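L-isoleucine-4-hydroxylase (Bacillus thuringiensis, PDB 6LNH) catalyses the iron- and 2-oxoglutarate-dependent hydroxylation of L-isoleucine to (4S)-4-hydroxy-L-isoleucine, and also hydroxylates or sulfoxidises several related amino acids. Local coordinates at residues C[57-62]-C[149-154]; C[179-184]-C[236-241]; C[185-190]-C[228-233]. All blocks are in the same frame, centred on the assembly; numbering follows the deposited sequence.

Following the chain from the N terminus, contact 1 comes first: it lays the loop at 57-62 against strand 145-156, closing a span of 86 residues that takes in strand 68-77 and helix 120-134. That span is complete before contact 2 opens. Contact 2 pairs strand 176-184 with strand 236-247 and closes a 51-residue stretch without helix. Contact 3 nests inside it, joining the chain just after the first of these strands to the chain just before the second. Contacts 1 and 2 meet in the larger sheet, where V152 and I240 pair by backbone, and S185 OG bonds to F237 N to tie contact 3, at the smaller sheet, back to contact 2.

Contact 1: residues C[57-62]-C[149-154]; sequences YNLEDD and LHQVRY
Y57 offers a ring face to the guanidinium of R153. R153 CZ sits 4.0 Å from the centroid of the Y57 ring and only 5° off its normal, a centred cation-pi contact. The two flat groups are not stacked, however: their planes stand 64° apart, so the guanidinium comes down on the ring tilted. Its NH2 leads, 3.2 Å from CE1 of Y57, while NH1 lies over the same face at the opposite rim, 3.6 Å from Y57 CD2. The Y57 hydroxyl lies at the guanidinium edge, in its plane, without a hydrogen bond to it. Y57 CB starts off away from the strand; chi1 -66° sets CG anti to the carbonyl carbon, and the far end of the ring comes closer to the strand than CB does. R153 is held from other sides too, by a salt bridge from NE to D239 and by a second cation-pi partner, F237.

The loop here follows helix 44-54 and packs against strand 145-156 of the larger sheet of the double-stranded beta-helix core, the cupin-type fold of 2-oxoglutarate dioxygenases. Q151 and R153 point toward the loop, whereas V152 between them points away, its side chain about 10 Å from the bound iron.

L59 points toward the strand and brings both methyls to it. CD1 packs 4.0 Å from R153 CB and close to the Q151 carbonyl, while CD2 lies 3.8 Å from OE1 of Q151. The other end of that amide, NE2, bonds to D55. L59 also touches S71 on strand 68-77.

Contact 2: residues C[179-184]-C[236-241]; sequences LHLMNL and AFRDIL
H180 and L241 face each other as an antiparallel hydrogen-bonded pair, with H180 N to L241 O at 2.8 Å and L241 N returning to H180 O. Further along, D239 O takes two donors from the same face of its plane: M182 N at 2.8 Å and, more loosely, N183 N at 3.3 Å. D239 N in turn bonds to N183 O. Two residues set against one make a classic beta bulge, and the register shifts by one across it.

Among the apolar contacts, L181, I240, L184 and R238 share one face of the sheet. There L181 crosses I240 at about a right angle, CD1 to CD1 3.9 Å, and L184 CD1 packs separately on R238 CG. L179 CD1 presses to 3.4 Å of I240 CG2. M182 runs beside L241, CG to CB 4.0 Å.

N183 and D239 lie side by side without a direct side-chain bond, amide and carboxylate planes 66° apart. D239 OD2 lies 3.3 Å from N183 CB, while OD1 turns to R153.

These are central strands of the larger sheet in the double-stranded beta-helix, and the side chain of L179 is about 7 Å from the bound iron.

Contact 3: residues C[185-190]-C[228-233]; sequences SNTAIG and LGTECS. With HG (mercury (II) ion), chain F.
I189 and G229 exchange two short backbone bonds, I189 N to G229 O and G229 N to I189 O, each 2.7 Å, the antiparallel hydrogen-bonded pair of strands 189-196 and 222-229. Beside it the T230 hydroxyl donates to T187 O at 2.9 Å, reaching it from above the carbonyl plane, 42° out. T187 and T230 lie side by side, pointing the same way. A188 CB rests 3.9 Å from L228 CD1, and T187 CG2 touches C232 SG at 3.8 Å.

One step out, T230 OG1 also accepts from C232 N at 3.1 Å. This is an ST turn, so a single hydroxyl links the 185-190 segment and the turn carrying the cysteine. A water bridges T187 O and E231 N. T187 itself belongs to a type I turn from S185 to A188. G190, paired with L228 without hydrogen bonds, has a positive phi (87°), at which a CB would be jammed against I189 O. Further off, L228 packs on Y154 and R238 of the larger sheet, and E231 OE2 bonds to S207 N of a third subunit.

The mercury ion, 2.5 Å from C232 SG, is completed by E210 OE1 of a neighbouring subunit. Mercury's affinity for sulfur suggests that C232 binds it as a thiolate; since the enzyme's own metal is iron, the ion is probably an adventitious or heavy-atom ligand of a cysteine at a subunit interface, not a functional site.

Contact 1: residues C[57-62]-C[149-154]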
loop_
_atom_site.group_PDB
_atom_site.type_symbol
_atom_site.label_atom_id
_atom_site.label_comp_id
_atom_site.label_asym_id
_atom_site.label_seq_id
_atom_site.Cartn_x
_atom_site.Cartn_y
_atom_site.Cartn_z
ATOM N N TYR C 57 -5.417 1.758 -23.128
ATOM C CA TYR C 57 -6.871 1.827 -23.125
ATOM C C TYR C 57 -7.483 1.585 -24.501
ATOM O O TYR C 57 -8.712 1.624 -24.625
ATOM C CB TYR C 57 -7.340 3.183 -22.583
ATOM C CG TYR C 57 -7.007 3.414 -21.125
ATOM C CD1 TYR C 57 -5.725 3.777 -20.729
ATOM C CD2 TYR C 57 -7.974 3.251 -20.141
ATOM C CE1 TYR C 57 -5.419 3.984 -19.397
ATOM C CE2 TYR C 57 -7.676 3.454 -18.803
ATOM C CZ TYR C 57 -6.397 3.820 -18.438
ATOM O OH TYR C 57 -6.091 4.023 -17.111
ATOM N N ASN C 58 -6.667 1.359 -25.536
ATOM C CA ASN C 58 -7.159 1.079 -26.880
ATOM C C ASN C 58 -7.068 -0.395 -27.267
ATOM O O ASN C 58 -7.585 -0.773 -28.323
ATOM C CB ASN C 58 -6.395 1.927 -27.906
ATOM C CG ASN C 58 -6.687 3.411 -27.765
ATOM O OD1 ASN C 58 -7.845 3.828 -27.726
ATOM N ND2 ASN C 58 -5.634 4.214 -27.676
ATOM N N LEU C 59 -6.420 -1.223 -26.450
ATOM C CA LEU C 59 -6.304 -2.651 -26.726
ATOM C C LEU C 59 -7.666 -3.338 -26.672
ATOM O O LEU C 59 -8.504 -3.028 -25.825
ATOM C CB LEU C 59 -5.345 -3.306 -25.732
ATOM C CG LEU C 59 -3.957 -2.670 -25.636
ATOM C CD1 LEU C 59 -3.124 -3.360 -24.572
ATOM C CD2 LEU C 59 -3.246 -2.700 -26.981
ATOM N N GLU C 60 -7.883 -4.275 -27.590
ATOM C CA GLU C 60 -9.143 -5.001 -27.689
ATOM C C GLU C 60 -9.130 -6.261 -26.830
ATOM O O GLU C 60 -8.080 -6.855 -26.577
ATOM C CB GLU C 60 -9.441 -5.395 -29.140
ATOM C CG GLU C 60 -9.652 -4.232 -30.088
ATOM C CD GLU C 60 -11.129 -3.970 -30.323
ATOM O OE1 GLU C 60 -11.872 -4.938 -30.598
ATOM O OE2 GLU C 60 -11.549 -2.798 -30.227
ATOM N N ASP C 61 -10.319 -6.678 -26.403
ATOM C CA ASP C 61 -10.438 -7.823 -25.510
ATOM C C ASP C 61 -10.206 -9.125 -26.271
ATOM O O ASP C 61 -10.564 -9.265 -27.444
ATOM C CB ASP C 61 -11.804 -7.843 -24.820
ATOM C CG ASP C 61 -11.790 -8.651 -23.531
ATOM O OD1 ASP C 61 -10.744 -9.262 -23.221
ATOM O OD2 ASP C 61 -12.822 -8.680 -22.829
ATOM N N ASP C 62 -9.614 -10.090 -25.574
ATOM C CA ASP C 62 -9.177 -11.358 -26.137
ATOM C C ASP C 62 -10.364 -12.298 -26.349
ATOM O O ASP C 62 -11.456 -12.098 -25.809
ATOM C CB ASP C 62 -8.136 -11.971 -25.186
ATOM C CG ASP C 62 -7.570 -13.303 -25.658
ATOM O OD1 ASP C 62 -8.336 -14.266 -25.868
ATOM O OD2 ASP C 62 -6.330 -13.402 -25.754
ATOM N N LEU C 149 7.652 -7.395 -29.767
ATOM C CA LEU C 149 7.099 -6.413 -28.841
ATOM C C LEU C 149 5.685 -6.839 -28.481
ATOM O O LEU C 149 4.823 -6.943 -29.360
ATOM C CB LEU C 149 7.101 -5.011 -29.452
ATOM C CG LEU C 149 8.391 -4.198 -29.313
ATOM C CD1 LEU C 149 9.447 -4.688 -30.292
ATOM C CD2 LEU C 149 8.109 -2.718 -29.515
ATOM N N HIS C 150 5.445 -7.073 -27.194
ATOM C CA HIS C 150 4.136 -7.488 -26.706
ATOM C C HIS C 150 3.589 -6.420 -25.774
ATOM O O HIS C 150 4.165 -6.159 -24.712
ATOM C CB HIS C 150 4.215 -8.834 -25.987
ATOM C CG HIS C 150 4.569 -9.979 -26.883
ATOM N ND1 HIS C 150 3.620 -10.735 -27.538
ATOM C CD2 HIS C 150 5.769 -10.503 -27.226
ATOM C CE1 HIS C 150 4.221 -11.678 -28.242
ATOM N NE2 HIS C 150 5.524 -11.557 -28.073
ATOM N N GLN C 151 2.482 -5.809 -26.177
ATOM C CA GLN C 151 1.765 -4.826 -25.377
ATOM C C GLN C 151 0.603 -5.560 -24.716
ATOM O O GLN C 151 -0.350 -5.951 -25.394
ATOM C CB GLN C 151 1.280 -3.693 -26.278
ATOM C CG GLN C 151 0.925 -2.387 -25.609
ATOM C CD GLN C 151 0.458 -1.363 -26.627
ATOM O OE1 GLN C 151 0.286 -1.683 -27.804
ATOM N NE2 GLN C 151 0.239 -0.134 -26.180
ATOM N N VAL C 152 0.672 -5.739 -23.398
ATOM C CA VAL C 152 -0.299 -6.549 -22.670
ATOM C C VAL C 152 -0.892 -5.731 -21.537
ATOM O O VAL C 152 -0.163 -5.096 -20.767
ATOM C CB VAL C 152 0.327 -7.839 -22.111
ATOM C CG1 VAL C 152 -0.758 -8.741 -21.523
ATOM C CG2 VAL C 152 1.104 -8.576 -23.193
ATOM N N ARG C 153 -2.214 -5.744 -21.441
ATOM C CA ARG C 153 -2.935 -5.193 -20.300
ATOM C C ARG C 153 -3.653 -6.348 -19.613
ATOM O O ARG C 153 -4.576 -6.940 -20.183
ATOM C CB ARG C 153 -3.923 -4.119 -20.745
ATOM C CG ARG C 153 -4.885 -3.651 -19.684
ATOM C CD ARG C 153 -5.514 -2.363 -20.167
ATOM N NE ARG C 153 -4.844 -1.179 -19.627
ATOM C CZ ARG C 153 -5.478 -0.093 -19.200
ATOM N NH1 ARG C 153 -6.798 -0.020 -19.288
ATOM N NH2 ARG C 153 -4.792 0.935 -18.720
ATOM N N TYR C 154 -3.243 -6.666 -18.392
ATOM C CA TYR C 154 -3.969 -7.649 -17.601
ATOM C C TYR C 154 -5.130 -6.958 -16.904
ATOM O O TYR C 154 -4.975 -5.863 -16.355
ATOM C CB TYR C 154 -3.048 -8.316 -16.580
ATOM C CG TYR C 154 -1.939 -9.113 -17.225
ATOM C CD1 TYR C 154 -0.735 -8.507 -17.555
ATOM C CD2 TYR C 154 -2.102 -10.460 -17.526
ATOM C CE1 TYR C 154 0.281 -9.222 -18.153
ATOM C CE2 TYR C 154 -1.087 -11.186 -18.123
ATOM C CZ TYR C 154 0.098 -10.561 -18.437
ATOM O OH TYR C 154 1.105 -11.283 -19.032
#

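Contact 2: residues C[179-184]-C[236-241]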
loop_
_atom_site.group_PDB
_atom_site.type_symbol
_atom_site.label_atom_id
_atom_site.label_comp_id
_atom_site.label_asym_id
_atom_site.label_seq_id
_atom_site.Cartn_x
_atom_site.Cartn_y
_atom_site.Cartn_z
ATOM N N LEU C 179 10.876 -7.497 -19.555
ATOM C CA LEU C 179 9.577 -7.151 -18.986
ATOM C C LEU C 179 9.647 -5.719 -18.463
ATOM O O LEU C 179 10.369 -5.442 -17.499
ATOM C CB LEU C 179 9.204 -8.135 -17.876
ATOM C CG LEU C 179 7.902 -7.915 -17.103
ATOM C CD1 LEU C 179 6.741 -7.886 -18.053
ATOM C CD2 LEU C 179 7.702 -9.008 -16.067
ATOM N N HIS C 180 8.902 -4.813 -19.092
ATOM C CA HIS C 180 8.824 -3.419 -18.670
ATOM C C HIS C 180 7.424 -3.140 -18.139
ATOM O O HIS C 180 6.442 -3.262 -18.879
ATOM C CB HIS C 180 9.155 -2.468 -19.823
ATOM C CG HIS C 180 10.432 -2.795 -20.531
ATOM N ND1 HIS C 180 11.669 -2.437 -20.039
ATOM C CD2 HIS C 180 10.664 -3.442 -21.697
ATOM C CE1 HIS C 180 12.608 -2.853 -20.869
ATOM N NE2 HIS C 180 12.025 -3.465 -21.884
ATOM N N LEU C 181 7.334 -2.766 -16.866
ATOM C CA LEU C 181 6.072 -2.290 -16.318
ATOM C C LEU C 181 5.732 -0.924 -16.899
ATOM O O LEU C 181 6.551 -0.001 -16.866
ATOM C CB LEU C 181 6.148 -2.218 -14.794
ATOM C CG LEU C 181 4.891 -1.748 -14.064
ATOM C CD1 LEU C 181 3.719 -2.678 -14.339
ATOM C CD2 LEU C 181 5.158 -1.643 -12.572
ATOM N N MET C 182 4.516 -0.791 -17.429
ATOM C CA MET C 182 4.044 0.484 -17.953
ATOM C C MET C 182 3.077 1.199 -17.019
ATOM O O MET C 182 3.125 2.428 -16.912
ATOM C CB MET C 182 3.379 0.274 -19.315
ATOM C CG MET C 182 4.320 -0.281 -20.369
ATOM S SD MET C 182 5.716 0.812 -20.708
ATOM C CE MET C 182 4.872 2.184 -21.485
ATOM N N ASN C 183 2.206 0.460 -16.334
ATOM C CA ASN C 183 1.207 1.067 -15.465
ATOM C C ASN C 183 0.555 -0.019 -14.626
ATOM O O ASN C 183 0.459 -1.177 -15.046
ATOM C CB ASN C 183 0.139 1.833 -16.256
ATOM C CG ASN C 183 -0.540 2.908 -15.421
ATOM O OD1 ASN C 183 -0.266 3.044 -14.228
ATOM N ND2 ASN C 183 -1.425 3.677 -16.045
ATOM N N LEU C 184 0.107 0.379 -13.438
ATOM C CA LEU C 184 -0.546 -0.528 -12.504
ATOM C C LEU C 184 -1.564 0.280 -11.717
ATOM O O LEU C 184 -1.192 1.233 -11.026
ATOM C CB LEU C 184 0.492 -1.172 -11.581
ATOM C CG LEU C 184 0.106 -2.142 -10.465
ATOM C CD1 LEU C 184 -0.415 -3.443 -11.037
ATOM C CD2 LEU C 184 1.315 -2.391 -9.572
ATOM N N ALA C 236 -9.171 -3.567 -12.199
ATOM C CA ALA C 236 -7.762 -3.310 -11.948
ATOM C C ALA C 236 -6.944 -3.729 -13.161
ATOM O O ALA C 236 -7.274 -4.698 -13.851
ATOM C CB ALA C 236 -7.273 -4.058 -10.703
ATOM N N PHE C 237 -5.870 -2.986 -13.420
ATOM C CA PHE C 237 -5.069 -3.168 -14.618
ATOM C C PHE C 237 -3.612 -3.382 -14.249
ATOM O O PHE C 237 -3.125 -2.872 -13.237
ATOM C CB PHE C 237 -5.175 -1.961 -15.561
ATOM C CG PHE C 237 -6.548 -1.753 -16.122
ATOM C CD1 PHE C 237 -7.275 -2.822 -16.621
ATOM C CD2 PHE C 237 -7.120 -0.492 -16.138
ATOM C CE1 PHE C 237 -8.549 -2.636 -17.135
ATOM C CE2 PHE C 237 -8.393 -0.296 -16.650
ATOM C CZ PHE C 237 -9.110 -1.372 -17.150
ATOM N N ARG C 238 -2.922 -4.134 -15.098
ATOM C CA ARG C 238 -1.467 -4.216 -15.087
ATOM C C ARG C 238 -1.017 -4.107 -16.534
ATOM O O ARG C 238 -1.223 -5.034 -17.327
ATOM C CB ARG C 238 -0.969 -5.511 -14.447
ATOM C CG ARG C 238 0.539 -5.548 -14.255
ATOM C CD ARG C 238 0.964 -6.722 -13.395
ATOM N NE ARG C 238 2.411 -6.748 -13.203
ATOM C CZ ARG C 238 3.231 -7.567 -13.850
ATOM N NH1 ARG C 238 2.746 -8.434 -14.728
ATOM N NH2 ARG C 238 4.536 -7.522 -13.618
ATOM N N ASP C 239 -0.409 -2.976 -16.876
ATOM C CA ASP C 239 -0.000 -2.684 -18.242
ATOM C C ASP C 239 1.468 -3.055 -18.380
ATOM O O ASP C 239 2.314 -2.553 -17.633
ATOM C CB ASP C 239 -0.231 -1.212 -18.576
ATOM C CG ASP C 239 -1.702 -0.838 -18.560
ATOM O OD1 ASP C 239 -2.542 -1.732 -18.794
ATOM O OD2 ASP C 239 -2.019 0.344 -18.317
ATOM N N ILE C 240 1.763 -3.923 -19.338
ATOM C CA ILE C 240 3.094 -4.485 -19.490
ATOM C C ILE C 240 3.569 -4.290 -20.922
ATOM O O ILE C 240 2.767 -4.225 -21.859
ATOM C CB ILE C 240 3.053 -5.987 -19.090
ATOM C CG1 ILE C 240 3.120 -6.144 -17.567
ATOM C CG2 ILE C 240 4.072 -6.837 -19.844
ATOM C CD1 ILE C 240 4.307 -5.483 -16.940
ATOM N N LEU C 241 4.888 -4.208 -21.087
ATOM C CA LEU C 241 5.526 -4.262 -22.395
ATOM C C LEU C 241 6.609 -5.327 -22.354
ATOM O O LEU C 241 7.518 -5.255 -21.520
ATOM C CB LEU C 241 6.125 -2.909 -22.788
ATOM C CG LEU C 241 6.857 -2.922 -24.133
ATOM C CD1 LEU C 241 5.873 -3.088 -25.286
ATOM C CD2 LEU C 241 7.701 -1.669 -24.312
HETATM O O HOH W 1 -1.342 2.603 -18.921
#

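Contact 3: residues C[185-190]-C[228-233]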
loop_
_atom_site.group_PDB
_atom_site.type_symbol
_atom_site.label_atom_id
_atom_site.label_comp_id
_atom_site.label_asym_id
_atom_site.label_seq_id
_atom_site.Cartn_x
_atom_site.Cartn_y
_atom_site.Cartn_z
ATOM N N SER C 185 -2.838 -0.084 -11.831
ATOM C CA SER C 185 -3.871 0.590 -11.057
ATOM C C SER C 185 -3.613 0.406 -9.565
ATOM O O SER C 185 -3.054 -0.603 -9.126
ATOM C CB SER C 185 -5.256 0.064 -11.438
ATOM O OG SER C 185 -5.421 -1.281 -11.035
ATOM N N ASN C 186 -4.031 1.403 -8.779
ATOM C CA ASN C 186 -3.814 1.345 -7.337
ATOM C C ASN C 186 -4.677 0.297 -6.655
ATOM O O ASN C 186 -4.370 -0.098 -5.525
ATOM C CB ASN C 186 -4.092 2.709 -6.700
ATOM C CG ASN C 186 -5.572 3.035 -6.645
ATOM O OD1 ASN C 186 -6.319 2.740 -7.580
ATOM N ND2 ASN C 186 -6.008 3.635 -5.544
ATOM N N THR C 187 -5.733 -0.169 -7.310
ATOM C CA THR C 187 -6.607 -1.188 -6.750
ATOM C C THR C 187 -6.115 -2.602 -7.027
ATOM O O THR C 187 -6.731 -3.561 -6.551
ATOM C CB THR C 187 -8.025 -1.015 -7.301
ATOM O OG1 THR C 187 -7.989 -1.068 -8.732
ATOM C CG2 THR C 187 -8.598 0.328 -6.868
ATOM N N ALA C 188 -5.031 -2.754 -7.779
ATOM C CA ALA C 188 -4.539 -4.069 -8.154
ATOM C C ALA C 188 -3.699 -4.686 -7.042
ATOM O O ALA C 188 -2.969 -3.996 -6.324
ATOM C CB ALA C 188 -3.716 -3.986 -9.441
ATOM N N ILE C 189 -3.820 -6.005 -6.903
ATOM C CA ILE C 189 -3.013 -6.796 -5.984
ATOM C C ILE C 189 -2.418 -7.959 -6.765
ATOM O O ILE C 189 -3.022 -8.468 -7.714
ATOM C CB ILE C 189 -3.835 -7.308 -4.780
ATOM C CG1 ILE C 189 -4.783 -6.215 -4.275
ATOM C CG2 ILE C 189 -2.917 -7.769 -3.658
ATOM C CD1 ILE C 189 -5.386 -6.495 -2.912
ATOM N N GLY C 190 -1.228 -8.383 -6.359
ATOM C CA GLY C 190 -0.551 -9.457 -7.055
ATOM C C GLY C 190 0.282 -8.950 -8.217
ATOM O O GLY C 190 0.713 -7.794 -8.268
ATOM N N LEU C 228 -3.181 -11.646 -10.822
ATOM C CA LEU C 228 -3.588 -10.278 -10.535
ATOM C C LEU C 228 -5.007 -10.274 -9.981
ATOM O O LEU C 228 -5.908 -10.881 -10.569
ATOM C CB LEU C 228 -3.513 -9.412 -11.793
ATOM C CG LEU C 228 -3.632 -7.905 -11.568
ATOM C CD1 LEU C 228 -2.372 -7.368 -10.910
ATOM C CD2 LEU C 228 -3.911 -7.179 -12.874
ATOM N N GLY C 229 -5.200 -9.599 -8.849
ATOM C CA GLY C 229 -6.497 -9.535 -8.209
ATOM C C GLY C 229 -6.848 -8.121 -7.793
ATOM O O GLY C 229 -6.055 -7.185 -7.932
ATOM N N THR C 230 -8.068 -7.991 -7.278
ATOM C CA THR C 230 -8.542 -6.775 -6.638
ATOM C C THR C 230 -9.652 -7.167 -5.675
ATOM O O THR C 230 -10.464 -8.046 -5.982
ATOM C CB THR C 230 -9.044 -5.748 -7.669
ATOM O OG1 THR C 230 -9.415 -4.531 -7.008
ATOM C CG2 THR C 230 -10.242 -6.292 -8.440
ATOM N N GLU C 231 -9.649 -6.552 -4.495
ATOM C CA GLU C 231 -10.787 -6.606 -3.590
ATOM C C GLU C 231 -11.693 -5.392 -3.732
ATOM O O GLU C 231 -12.469 -5.098 -2.823
ATOM C CB GLU C 231 -10.293 -6.757 -2.154
ATOM C CG GLU C 231 -9.703 -8.137 -1.860
ATOM C CD GLU C 231 -8.979 -8.180 -0.535
ATOM O OE1 GLU C 231 -8.676 -7.088 -0.013
ATOM O OE2 GLU C 231 -8.715 -9.289 -0.014
ATOM N N CYS C 232 -11.642 -4.709 -4.864
ATOM C CA CYS C 232 -12.413 -3.498 -5.089
ATOM C C CYS C 232 -13.457 -3.735 -6.172
ATOM O O CYS C 232 -13.379 -4.694 -6.944
ATOM C CB CYS C 232 -11.502 -2.327 -5.486
ATOM S SG CYS C 232 -10.275 -1.850 -4.237
ATOM N N SER C 233 -14.443 -2.840 -6.224
ATOM C CA SER C 233 -15.562 -3.016 -7.142
ATOM C C SER C 233 -15.262 -2.573 -8.567
ATOM O O SER C 233 -16.101 -2.793 -9.447
ATOM C CB SER C 233 -16.791 -2.265 -6.618
ATOM O OG SER C 233 -16.879 -2.351 -5.206
HETATM HG HG HG F . -11.022 -2.178 -1.875
HETATM O O HOH W 2 -7.934 -4.313 -3.604
#